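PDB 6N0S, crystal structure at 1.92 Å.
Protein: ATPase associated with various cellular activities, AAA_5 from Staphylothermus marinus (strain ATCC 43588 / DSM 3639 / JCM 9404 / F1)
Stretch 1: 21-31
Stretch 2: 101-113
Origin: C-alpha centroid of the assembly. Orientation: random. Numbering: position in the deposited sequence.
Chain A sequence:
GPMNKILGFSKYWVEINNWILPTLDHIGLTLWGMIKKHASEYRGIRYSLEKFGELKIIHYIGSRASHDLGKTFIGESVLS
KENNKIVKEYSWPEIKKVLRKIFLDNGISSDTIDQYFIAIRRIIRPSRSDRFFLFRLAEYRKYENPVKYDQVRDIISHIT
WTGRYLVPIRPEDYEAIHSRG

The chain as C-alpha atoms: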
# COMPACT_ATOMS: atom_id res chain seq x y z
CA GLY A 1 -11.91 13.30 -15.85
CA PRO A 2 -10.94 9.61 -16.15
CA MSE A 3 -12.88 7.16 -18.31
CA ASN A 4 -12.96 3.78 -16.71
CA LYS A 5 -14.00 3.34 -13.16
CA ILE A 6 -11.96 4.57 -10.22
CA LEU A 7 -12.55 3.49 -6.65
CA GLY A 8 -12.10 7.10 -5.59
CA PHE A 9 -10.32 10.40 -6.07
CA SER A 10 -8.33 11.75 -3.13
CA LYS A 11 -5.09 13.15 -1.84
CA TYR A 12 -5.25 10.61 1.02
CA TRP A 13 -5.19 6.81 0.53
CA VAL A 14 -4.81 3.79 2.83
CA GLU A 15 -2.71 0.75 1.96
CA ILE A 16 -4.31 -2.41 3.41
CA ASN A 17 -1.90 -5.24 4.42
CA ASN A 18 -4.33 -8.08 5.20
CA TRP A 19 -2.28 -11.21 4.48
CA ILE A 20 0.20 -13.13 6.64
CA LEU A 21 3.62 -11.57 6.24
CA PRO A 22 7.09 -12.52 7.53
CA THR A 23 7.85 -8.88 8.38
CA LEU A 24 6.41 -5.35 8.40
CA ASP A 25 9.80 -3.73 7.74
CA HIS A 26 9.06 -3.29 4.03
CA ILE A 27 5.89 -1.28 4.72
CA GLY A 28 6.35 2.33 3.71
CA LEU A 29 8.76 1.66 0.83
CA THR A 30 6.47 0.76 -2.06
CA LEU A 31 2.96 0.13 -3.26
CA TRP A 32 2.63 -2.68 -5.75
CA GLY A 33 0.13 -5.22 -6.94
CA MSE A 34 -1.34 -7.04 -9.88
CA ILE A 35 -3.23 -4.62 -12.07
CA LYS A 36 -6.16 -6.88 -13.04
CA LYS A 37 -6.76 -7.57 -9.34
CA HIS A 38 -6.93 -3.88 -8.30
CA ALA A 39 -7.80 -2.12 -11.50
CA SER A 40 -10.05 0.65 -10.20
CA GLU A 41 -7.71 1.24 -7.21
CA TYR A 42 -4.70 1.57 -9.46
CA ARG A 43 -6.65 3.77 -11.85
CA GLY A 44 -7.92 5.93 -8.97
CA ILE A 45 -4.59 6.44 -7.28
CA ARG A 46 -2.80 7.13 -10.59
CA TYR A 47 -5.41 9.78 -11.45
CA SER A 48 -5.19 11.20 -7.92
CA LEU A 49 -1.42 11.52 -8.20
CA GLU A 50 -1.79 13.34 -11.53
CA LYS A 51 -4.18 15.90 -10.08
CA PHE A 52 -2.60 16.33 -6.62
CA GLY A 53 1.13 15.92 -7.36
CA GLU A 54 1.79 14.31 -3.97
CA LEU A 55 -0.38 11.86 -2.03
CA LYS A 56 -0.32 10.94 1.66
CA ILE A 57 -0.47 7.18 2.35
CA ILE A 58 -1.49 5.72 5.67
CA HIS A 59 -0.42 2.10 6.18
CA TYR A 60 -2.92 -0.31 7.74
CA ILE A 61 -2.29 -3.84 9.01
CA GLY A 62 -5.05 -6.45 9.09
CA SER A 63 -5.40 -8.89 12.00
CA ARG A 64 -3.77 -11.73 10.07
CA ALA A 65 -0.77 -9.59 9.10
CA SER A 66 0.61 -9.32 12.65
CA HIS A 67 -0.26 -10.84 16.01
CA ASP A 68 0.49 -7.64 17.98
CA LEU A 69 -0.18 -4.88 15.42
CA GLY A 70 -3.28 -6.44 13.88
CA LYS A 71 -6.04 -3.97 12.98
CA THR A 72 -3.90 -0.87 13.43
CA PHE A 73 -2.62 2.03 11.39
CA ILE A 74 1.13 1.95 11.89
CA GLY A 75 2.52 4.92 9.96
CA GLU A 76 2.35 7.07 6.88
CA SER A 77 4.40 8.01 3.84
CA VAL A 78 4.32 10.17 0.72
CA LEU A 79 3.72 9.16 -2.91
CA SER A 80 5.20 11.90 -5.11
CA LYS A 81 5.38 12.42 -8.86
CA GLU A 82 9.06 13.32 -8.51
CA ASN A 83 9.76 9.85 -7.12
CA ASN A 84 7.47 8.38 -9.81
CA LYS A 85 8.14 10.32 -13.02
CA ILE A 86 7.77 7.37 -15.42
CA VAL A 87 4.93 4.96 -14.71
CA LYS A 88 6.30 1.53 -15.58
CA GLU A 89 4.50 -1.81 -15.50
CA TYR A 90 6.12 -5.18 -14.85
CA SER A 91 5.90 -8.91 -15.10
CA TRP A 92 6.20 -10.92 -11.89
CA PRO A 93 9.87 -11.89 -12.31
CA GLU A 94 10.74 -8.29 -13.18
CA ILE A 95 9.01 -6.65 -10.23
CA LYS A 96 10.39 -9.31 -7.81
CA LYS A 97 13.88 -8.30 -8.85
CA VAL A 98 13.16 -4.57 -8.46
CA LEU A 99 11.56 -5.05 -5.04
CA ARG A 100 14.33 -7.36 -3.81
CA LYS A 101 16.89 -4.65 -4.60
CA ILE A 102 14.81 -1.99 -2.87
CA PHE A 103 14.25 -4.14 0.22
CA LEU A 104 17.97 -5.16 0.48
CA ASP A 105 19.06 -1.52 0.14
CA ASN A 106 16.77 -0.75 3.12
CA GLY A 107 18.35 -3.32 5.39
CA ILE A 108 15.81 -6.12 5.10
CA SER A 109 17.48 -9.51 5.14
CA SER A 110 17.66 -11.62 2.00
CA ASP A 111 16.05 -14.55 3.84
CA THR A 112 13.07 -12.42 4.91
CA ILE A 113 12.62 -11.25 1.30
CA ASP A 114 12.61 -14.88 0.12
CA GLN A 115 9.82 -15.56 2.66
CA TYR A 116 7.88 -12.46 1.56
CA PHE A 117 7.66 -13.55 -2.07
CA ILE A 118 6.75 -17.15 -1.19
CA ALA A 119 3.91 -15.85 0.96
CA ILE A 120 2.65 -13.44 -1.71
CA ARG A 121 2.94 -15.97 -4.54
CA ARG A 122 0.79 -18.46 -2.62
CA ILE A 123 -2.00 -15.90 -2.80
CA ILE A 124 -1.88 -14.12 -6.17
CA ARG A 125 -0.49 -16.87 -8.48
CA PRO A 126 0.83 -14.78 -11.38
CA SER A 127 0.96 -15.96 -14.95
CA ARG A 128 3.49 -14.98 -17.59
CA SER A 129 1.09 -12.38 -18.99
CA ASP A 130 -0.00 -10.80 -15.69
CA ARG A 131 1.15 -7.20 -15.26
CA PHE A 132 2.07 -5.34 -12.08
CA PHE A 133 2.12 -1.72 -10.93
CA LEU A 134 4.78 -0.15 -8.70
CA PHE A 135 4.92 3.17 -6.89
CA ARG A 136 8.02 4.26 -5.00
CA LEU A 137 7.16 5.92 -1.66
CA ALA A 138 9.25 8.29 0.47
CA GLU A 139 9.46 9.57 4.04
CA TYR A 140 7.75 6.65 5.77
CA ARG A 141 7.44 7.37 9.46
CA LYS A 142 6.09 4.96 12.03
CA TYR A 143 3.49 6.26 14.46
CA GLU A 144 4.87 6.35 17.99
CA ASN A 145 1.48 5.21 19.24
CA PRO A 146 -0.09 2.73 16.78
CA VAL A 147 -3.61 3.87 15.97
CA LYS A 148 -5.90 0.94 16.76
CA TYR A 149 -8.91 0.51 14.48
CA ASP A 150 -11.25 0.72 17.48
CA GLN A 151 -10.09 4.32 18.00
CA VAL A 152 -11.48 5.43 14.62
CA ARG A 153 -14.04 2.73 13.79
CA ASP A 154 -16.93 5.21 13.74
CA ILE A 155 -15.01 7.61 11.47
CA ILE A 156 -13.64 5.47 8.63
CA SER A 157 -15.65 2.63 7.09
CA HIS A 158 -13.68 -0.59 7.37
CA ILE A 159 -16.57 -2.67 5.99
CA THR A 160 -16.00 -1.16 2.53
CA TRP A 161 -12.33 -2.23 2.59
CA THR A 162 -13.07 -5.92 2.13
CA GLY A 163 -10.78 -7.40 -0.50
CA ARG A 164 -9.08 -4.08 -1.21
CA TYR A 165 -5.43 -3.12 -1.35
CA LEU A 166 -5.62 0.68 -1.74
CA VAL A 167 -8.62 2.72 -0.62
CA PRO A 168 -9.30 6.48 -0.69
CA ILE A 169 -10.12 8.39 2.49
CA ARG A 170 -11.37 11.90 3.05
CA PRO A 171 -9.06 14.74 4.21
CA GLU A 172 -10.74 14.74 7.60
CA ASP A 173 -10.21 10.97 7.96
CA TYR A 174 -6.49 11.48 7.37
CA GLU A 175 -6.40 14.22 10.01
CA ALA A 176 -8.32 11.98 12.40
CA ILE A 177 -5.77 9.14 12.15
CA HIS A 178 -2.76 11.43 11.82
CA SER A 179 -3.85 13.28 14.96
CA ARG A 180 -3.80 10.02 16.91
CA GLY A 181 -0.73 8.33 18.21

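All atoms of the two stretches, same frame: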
# COMPACT_ATOMS: atom_id res chain seq x y z
N LEU A 21 2.36 -12.08 6.74
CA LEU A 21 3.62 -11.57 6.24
C LEU A 21 4.75 -11.98 7.17
O LEU A 21 4.53 -12.10 8.37
CB LEU A 21 3.61 -10.04 6.13
CG LEU A 21 2.74 -9.44 5.04
CD1 LEU A 21 2.74 -7.92 5.20
CD2 LEU A 21 3.24 -9.88 3.66
N PRO A 22 5.96 -12.20 6.65
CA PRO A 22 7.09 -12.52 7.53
C PRO A 22 7.69 -11.31 8.21
O PRO A 22 8.55 -11.46 9.08
CB PRO A 22 8.10 -13.15 6.57
CG PRO A 22 7.81 -12.45 5.25
CD PRO A 22 6.31 -12.34 5.23
N THR A 23 7.27 -10.10 7.85
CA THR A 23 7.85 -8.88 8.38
C THR A 23 6.93 -7.73 8.01
O THR A 23 6.16 -7.84 7.06
CB THR A 23 9.25 -8.61 7.80
OG1 THR A 23 9.80 -7.43 8.37
CG2 THR A 23 9.19 -8.43 6.29
N LEU A 24 7.02 -6.63 8.77
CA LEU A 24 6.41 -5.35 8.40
C LEU A 24 7.44 -4.31 8.00
O LEU A 24 7.07 -3.16 7.73
CB LEU A 24 5.56 -4.81 9.56
CG LEU A 24 4.50 -5.78 10.11
CD1 LEU A 24 3.78 -5.20 11.33
CD2 LEU A 24 3.50 -6.18 9.06
N ASP A 25 8.72 -4.68 7.97
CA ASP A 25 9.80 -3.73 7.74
C ASP A 25 9.75 -3.14 6.34
O ASP A 25 10.28 -2.04 6.11
CB ASP A 25 11.16 -4.42 7.95
CG ASP A 25 11.42 -4.80 9.41
OD1 ASP A 25 10.60 -4.46 10.28
OD2 ASP A 25 12.47 -5.42 9.69
N HIS A 26 9.15 -3.83 5.38
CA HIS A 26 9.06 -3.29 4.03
C HIS A 26 7.93 -2.26 3.87
O HIS A 26 7.83 -1.64 2.80
CB HIS A 26 8.79 -4.41 3.07
CG HIS A 26 7.48 -5.07 3.32
ND1 HIS A 26 7.19 -5.72 4.51
CD2 HIS A 26 6.37 -5.14 2.56
CE1 HIS A 26 5.95 -6.17 4.46
NE2 HIS A 26 5.43 -5.84 3.29
N ILE A 27 7.08 -2.11 4.87
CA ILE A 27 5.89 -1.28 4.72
C ILE A 27 6.32 0.17 4.80
O ILE A 27 7.05 0.56 5.72
CB ILE A 27 4.84 -1.61 5.79
CG1 ILE A 27 4.28 -3.01 5.49
CG2 ILE A 27 3.63 -0.59 5.71
CD1 ILE A 27 3.32 -3.53 6.53
N GLY A 28 5.91 0.96 3.81
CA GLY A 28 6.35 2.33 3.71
C GLY A 28 7.34 2.58 2.60
O GLY A 28 7.65 3.74 2.33
N LEU A 29 7.81 1.53 1.93
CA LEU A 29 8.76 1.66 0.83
C LEU A 29 8.13 1.64 -0.55
O LEU A 29 8.63 2.32 -1.46
CB LEU A 29 9.79 0.53 0.92
CG LEU A 29 10.60 0.49 2.20
CD1 LEU A 29 11.56 -0.71 2.11
CD2 LEU A 29 11.35 1.79 2.42
N THR A 30 7.10 0.83 -0.76
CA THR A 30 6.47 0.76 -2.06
C THR A 30 5.00 0.43 -1.90
O THR A 30 4.54 0.04 -0.82
CB THR A 30 7.08 -0.29 -3.00
OG1 THR A 30 6.76 -1.60 -2.51
CG2 THR A 30 8.58 -0.13 -3.11
N LEU A 31 4.28 0.66 -3.00
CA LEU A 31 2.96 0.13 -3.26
C LEU A 31 3.07 -0.67 -4.55
O LEU A 31 3.59 -0.17 -5.54
CB LEU A 31 1.91 1.22 -3.46
CG LEU A 31 1.78 2.29 -2.37
CD1 LEU A 31 0.67 3.30 -2.78
CD2 LEU A 31 1.48 1.70 -1.01
N LYS A 101 15.85 -5.67 -4.71
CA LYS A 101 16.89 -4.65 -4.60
C LYS A 101 16.47 -3.55 -3.65
O LYS A 101 17.24 -3.13 -2.78
CB LYS A 101 17.22 -4.09 -5.98
CG LYS A 101 18.11 -2.86 -5.95
CD LYS A 101 18.61 -2.51 -7.35
CE LYS A 101 19.08 -1.07 -7.46
NZ LYS A 101 19.99 -0.70 -6.32
N ILE A 102 15.24 -3.05 -3.77
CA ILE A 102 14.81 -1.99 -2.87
C ILE A 102 14.83 -2.47 -1.42
O ILE A 102 15.27 -1.76 -0.52
CB ILE A 102 13.42 -1.47 -3.27
CG1 ILE A 102 13.50 -0.73 -4.59
CG2 ILE A 102 12.91 -0.52 -2.22
CD1 ILE A 102 12.17 -0.55 -5.32
N PHE A 103 14.32 -3.69 -1.17
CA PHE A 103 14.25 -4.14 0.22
C PHE A 103 15.67 -4.37 0.79
O PHE A 103 15.94 -4.01 1.94
CB PHE A 103 13.38 -5.41 0.31
CG PHE A 103 11.89 -5.21 -0.03
CD1 PHE A 103 11.31 -3.95 -0.20
CD2 PHE A 103 11.07 -6.32 -0.16
CE1 PHE A 103 9.94 -3.82 -0.51
CE2 PHE A 103 9.73 -6.20 -0.45
CZ PHE A 103 9.16 -4.96 -0.62
N LEU A 104 16.58 -4.95 -0.00
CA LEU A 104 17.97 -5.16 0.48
C LEU A 104 18.64 -3.83 0.77
O LEU A 104 19.27 -3.66 1.82
CB LEU A 104 18.81 -5.95 -0.53
CG LEU A 104 18.53 -7.46 -0.71
CD1 LEU A 104 19.12 -8.01 -2.03
CD2 LEU A 104 19.00 -8.30 0.47
N ASP A 105 18.48 -2.84 -0.11
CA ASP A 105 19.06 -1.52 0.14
C ASP A 105 18.49 -0.83 1.36
O ASP A 105 19.06 0.17 1.81
CB ASP A 105 18.87 -0.59 -1.07
CG ASP A 105 19.62 -1.08 -2.31
OD1 ASP A 105 20.26 -2.16 -2.26
OD2 ASP A 105 19.54 -0.40 -3.35
N ASN A 106 17.38 -1.33 1.93
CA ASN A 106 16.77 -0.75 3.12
C ASN A 106 17.00 -1.61 4.34
O ASN A 106 16.37 -1.39 5.38
CB ASN A 106 15.27 -0.49 2.87
CG ASN A 106 15.04 0.78 2.10
OD1 ASN A 106 14.88 1.83 2.70
ND2 ASN A 106 15.13 0.73 0.78
N GLY A 107 17.92 -2.57 4.25
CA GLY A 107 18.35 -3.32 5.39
C GLY A 107 17.52 -4.53 5.72
O GLY A 107 17.71 -5.11 6.79
N ILE A 108 16.56 -4.90 4.87
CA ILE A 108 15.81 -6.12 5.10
C ILE A 108 16.64 -7.31 4.65
O ILE A 108 17.24 -7.30 3.57
CB ILE A 108 14.47 -6.08 4.35
CG1 ILE A 108 13.67 -4.85 4.79
CG2 ILE A 108 13.71 -7.38 4.63
CD1 ILE A 108 12.32 -4.71 4.13
N SER A 109 16.66 -8.36 5.46
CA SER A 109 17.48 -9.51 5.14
C SER A 109 16.99 -10.26 3.90
O SER A 109 15.80 -10.32 3.58
CB SER A 109 17.53 -10.46 6.34
OG SER A 109 16.52 -11.43 6.23
N SER A 110 17.96 -10.83 3.17
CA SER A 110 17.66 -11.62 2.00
C SER A 110 16.71 -12.77 2.31
O SER A 110 15.80 -13.06 1.52
CB SER A 110 18.97 -12.17 1.40
OG SER A 110 18.71 -12.97 0.27
N ASP A 111 16.93 -13.45 3.43
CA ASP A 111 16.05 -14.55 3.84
C ASP A 111 14.60 -14.07 4.03
O ASP A 111 13.65 -14.75 3.62
CB ASP A 111 16.53 -15.15 5.15
CG ASP A 111 17.82 -15.94 5.01
OD1 ASP A 111 18.01 -16.65 4.00
OD2 ASP A 111 18.64 -15.84 5.94
N THR A 112 14.42 -12.94 4.71
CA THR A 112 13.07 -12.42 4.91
C THR A 112 12.40 -12.13 3.56
O THR A 112 11.26 -12.52 3.34
CB THR A 112 13.12 -11.17 5.80
OG1 THR A 112 13.67 -11.54 7.08
CG2 THR A 112 11.72 -10.56 6.03
N ILE A 113 13.14 -11.52 2.63
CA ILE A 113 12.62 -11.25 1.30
C ILE A 113 12.19 -12.55 0.61
O ILE A 113 11.11 -12.62 0.02
CB ILE A 113 13.67 -10.49 0.47
CG1 ILE A 113 14.01 -9.17 1.14
CG2 ILE A 113 13.16 -10.22 -0.93
CD1 ILE A 113 15.23 -8.44 0.50

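Stretch 1, a loop that turns at Leu 24 to Ile 27 and enters a strand at Thr 30, runs alongside stretch 2, where one helix ends, a short turn follows and a second helix starts just after Ser 109. The two run in opposite directions: Pro 22 lies nearest Thr 112, Asp 25 nearest Ile 108, His 26 nearest Phe 103 and Leu 29 nearest Ile 102, with CA–CA separations of 6.5 to 8.0 Å. No hydrogen bond crosses the interface, which buries 477 Å², both sides summed, and rests on apolar and aromatic packing.

At the start, the ring of Pro 22 rests against the second helix, its CG in van der Waals contact with Thr 112 O at 3.9 Å. Thr 23 follows with a tight methyl contact, CG2 to Thr 112 CG2 at 3.3 Å. The hydroxyls of both threonines are engaged within their own stretches: Thr 23 OG1 accepts from Asp 25 N (3.0 Å), and Thr 112 OG1 hydrogen-bonds to Ser 109 OG (3.0 Å).

A type I turn from Leu 24 to Ile 27, closed by Ile 27 N to Leu 24 O (3.0 Å), brings Asp 25 and His 26 against stretch 2 while Leu 24 and Ile 27 point away. Ile 108 CD1 packs on the turn backbone, 3.7 Å from Asp 25 C and 3.5 Å from His 26 N. His 26 CB sits over one face of Phe 103, 3.9 Å from the ring centroid, in a CH-pi contact; its imidazole also directs an edge toward that face in an offset edge-to-face pair, with planes at 61°.

Leu 29 extends the apolar patch, with CD1 4.0 Å from Phe 103 CD1, while its CD2 methyl, no conventional hydrogen-bond donor, simply packs against the Asn 106 carboxamide, 3.5 Å from OD1. That carboxamide is held by ND2 donating to Ile 102 O (2.8 Å). Finally, Thr 30 CG2 meets Ile 102 CD1 at 4.2 Å, and its OG1 lies at the Phe 103 ring edge, 4.4 Å from CE1.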